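Local coordinates for protein phenylacetate-CoA oxygenase subunit PaaB (Ralstonia eutropha JMP134, PDB 3EGR) that probably serves as a small non-catalytic subunit of the multicomponent oxygenase that epoxidises the ring of phenylacetyl-CoA in aerobic phenylacetate degradation, at residues P8-F13 with V55-A60. Numbering follows the deposited sequence. Where two conformers were deposited one is given.
With SCN (thiocyanate ion), chain C.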
loop_
_atom_site.group_PDB
_atom_site.type_symbol
_atom_site.label_atom_id
_atom_site.label_comp_id
_atom_site.label_asym_id
_atom_site.label_seq_id
_atom_site.Cartn_x
_atom_site.Cartn_y
_atom_site.Cartn_z
ATOM N N PRO A 8 -9.291 7.393 5.880
ATOM C CA PRO A 8 -8.674 7.626 4.587
ATOM C C PRO A 8 -9.584 7.258 3.406
ATOM O O PRO A 8 -10.631 6.606 3.590
ATOM C CB PRO A 8 -7.441 6.716 4.633
ATOM C CG PRO A 8 -7.800 5.652 5.599
ATOM C CD PRO A 8 -8.611 6.330 6.638
ATOM N N LEU A 9 -9.164 7.692 2.215
ATOM C CA LEU A 9 -9.902 7.486 0.973
ATOM C C LEU A 9 -9.550 6.128 0.370
ATOM O O LEU A 9 -8.389 5.715 0.394
ATOM C CB LEU A 9 -9.584 8.608 -0.029
ATOM C CG LEU A 9 -10.437 8.617 -1.312
ATOM C CD1 LEU A 9 -11.880 9.100 -0.969
ATOM C CD2 LEU A 9 -9.793 9.469 -2.396
ATOM N N TRP A 10 -10.568 5.441 -0.150
ATOM C CA TRP A 10 -10.432 4.121 -0.787
ATOM C C TRP A 10 -11.050 4.184 -2.163
ATOM O O TRP A 10 -12.078 4.833 -2.358
ATOM C CB TRP A 10 -11.147 3.036 0.027
ATOM C CG TRP A 10 -10.629 2.944 1.441
ATOM C CD1 TRP A 10 -10.909 3.804 2.453
ATOM C CD2 TRP A 10 -9.729 1.964 1.983
ATOM N NE1 TRP A 10 -10.243 3.431 3.583
ATOM C CE2 TRP A 10 -9.504 2.308 3.322
ATOM C CE3 TRP A 10 -9.096 0.829 1.467
ATOM C CZ2 TRP A 10 -8.670 1.562 4.163
ATOM C CZ3 TRP A 10 -8.254 0.085 2.313
ATOM C CH2 TRP A 10 -8.066 0.454 3.642
ATOM N N GLU A 11 -10.412 3.548 -3.132
ATOM C CA GLU A 11 -11.036 3.380 -4.431
ATOM C C GLU A 11 -11.700 2.010 -4.471
ATOM O O GLU A 11 -11.167 1.024 -3.933
ATOM C CB GLU A 11 -10.018 3.524 -5.558
ATOM C CG GLU A 11 -9.309 4.875 -5.605
ATOM C CD GLU A 11 -10.255 6.044 -5.682
ATOM O OE1 GLU A 11 -11.360 5.916 -6.257
ATOM O OE2 GLU A 11 -9.885 7.114 -5.175
ATOM N N VAL A 12 -12.870 1.966 -5.103
ATOM C CA VAL A 12 -13.693 0.773 -5.141
ATOM C C VAL A 12 -13.807 0.282 -6.585
ATOM O O VAL A 12 -14.159 1.048 -7.486
ATOM C CB VAL A 12 -15.104 1.092 -4.604
ATOM C CG1 VAL A 12 -16.029 -0.122 -4.694
ATOM C CG2 VAL A 12 -15.014 1.595 -3.182
ATOM N N PHE A 13 -13.535 -1.001 -6.791
ATOM C CA PHE A 13 -13.679 -1.638 -8.096
ATOM C C PHE A 13 -14.603 -2.824 -7.922
ATOM O O PHE A 13 -14.429 -3.592 -6.975
ATOM C CB PHE A 13 -12.326 -2.132 -8.620
ATOM C CG PHE A 13 -11.253 -1.073 -8.635
ATOM C CD1 PHE A 13 -10.562 -0.747 -7.482
ATOM C CD2 PHE A 13 -10.928 -0.410 -9.801
ATOM C CE1 PHE A 13 -9.581 0.222 -7.491
ATOM C CE2 PHE A 13 -9.947 0.564 -9.810
ATOM C CZ PHE A 13 -9.280 0.877 -8.654
ATOM N N VAL A 55 -11.341 -3.192 -2.828
ATOM C CA VAL A 55 -11.049 -1.883 -2.274
ATOM C C VAL A 55 -9.539 -1.697 -2.170
ATOM O O VAL A 55 -8.787 -2.637 -1.872
ATOM C CB VAL A 55 -11.730 -1.643 -0.892
ATOM C CG1 VAL A 55 -13.252 -1.634 -1.043
ATOM C CG2 VAL A 55 -11.253 -2.652 0.173
ATOM N N VAL A 56 -9.114 -0.462 -2.419
ATOM C CA VAL A 56 -7.706 -0.086 -2.455
ATOM C C VAL A 56 -7.569 1.305 -1.862
ATOM O O VAL A 56 -8.281 2.233 -2.280
ATOM C CB VAL A 56 -7.187 -0.020 -3.899
ATOM C CG1 VAL A 56 -5.705 0.138 -3.903
ATOM C CG2 VAL A 56 -7.610 -1.263 -4.655
ATOM N N PRO A 57 -6.673 1.466 -0.874
ATOM C CA PRO A 57 -6.429 2.814 -0.406
ATOM C C PRO A 57 -5.873 3.636 -1.554
ATOM O O PRO A 57 -5.013 3.140 -2.291
ATOM C CB PRO A 57 -5.380 2.633 0.701
ATOM C CG PRO A 57 -4.888 1.277 0.597
ATOM C CD PRO A 57 -5.868 0.466 -0.155
ATOM N N SER A 58 -6.392 4.855 -1.707
ATOM C CA SER A 58 -5.954 5.799 -2.735
ATOM C C SER A 58 -4.435 5.923 -2.851
ATOM O O SER A 58 -3.886 5.947 -3.951
ATOM C CB SER A 58 -6.540 7.186 -2.449
ATOM O OG SER A 58 -7.913 7.254 -2.794
ATOM N N THR A 59 -3.756 5.984 -1.712
ATOM C CA THR A 59 -2.322 6.154 -1.698
ATOM C C THR A 59 -1.602 5.034 -2.420
ATOM O O THR A 59 -0.463 5.183 -2.779
ATOM C CB THR A 59 -1.800 6.315 -0.263
ATOM O OG1 THR A 59 -2.302 5.251 0.573
ATOM C CG2 THR A 59 -2.248 7.675 0.273
ATOM N N ALA A 60 -2.260 3.910 -2.656
ATOM C CA ALA A 60 -1.619 2.769 -3.308
ATOM C C ALA A 60 -1.630 2.875 -4.845
ATOM O O ALA A 60 -0.966 2.095 -5.515
ATOM C CB ALA A 60 -2.284 1.475 -2.851
HETATM S S SCN C . -5.374 8.333 -7.948
HETATM C C SCN C . -6.967 8.137 -7.120
HETATM N N SCN C . -7.609 7.841 -6.016
HETATM O O HOH W 1 -5.782 6.353 0.989
#
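Three backbone hydrogen bonds join strand 9-13 to the antiparallel strand 55-57 and the 3-10 turn that follows it. Glu11 and Val56 form the hydrogen-bonded pair: Glu11 N donates to Val56 O at 2.6 Å, nearly along the C=O axis, and Val56 N returns a bond to Glu11 O at 3.0 Å. Beyond Pro57, which has no N-H to give, Ser58 N reaches Leu9 O in an almost straight bond (172° at the hydrogen), from above the carbonyl plane; a water also donates to this oxygen. The Trp10 indole crosses Pro57 obliquely, CZ3 lying 3.5 Å from Pro57 CD, and Pro57 CA sits over the rim of one ring face. On the face bearing Glu11 and Val56, Phe13 CE1 meets Val56 CG2 at 3.8 Å. The Glu11 chain bends at chi2 (-55°), bringing OE2 within 3.1 Å of Ser58 OG, whose one proton could make a weak bond either to it or to the nitrogen of a thiocyanate, probably from the crystallisation liquor. Glu11 OE1 is held by His24 and Ser27, and Trp10 NE1 by the carbonyl of Ala30. Helix 33-45 packs on Trp10 and Val12, while Phe13 stacks on Phe13 of a second subunit. The contact thus joins the central strand of a 2-1-3 antiparallel sheet, helix-covered on one face, to an outer strand through which the sheet continues into that subunit.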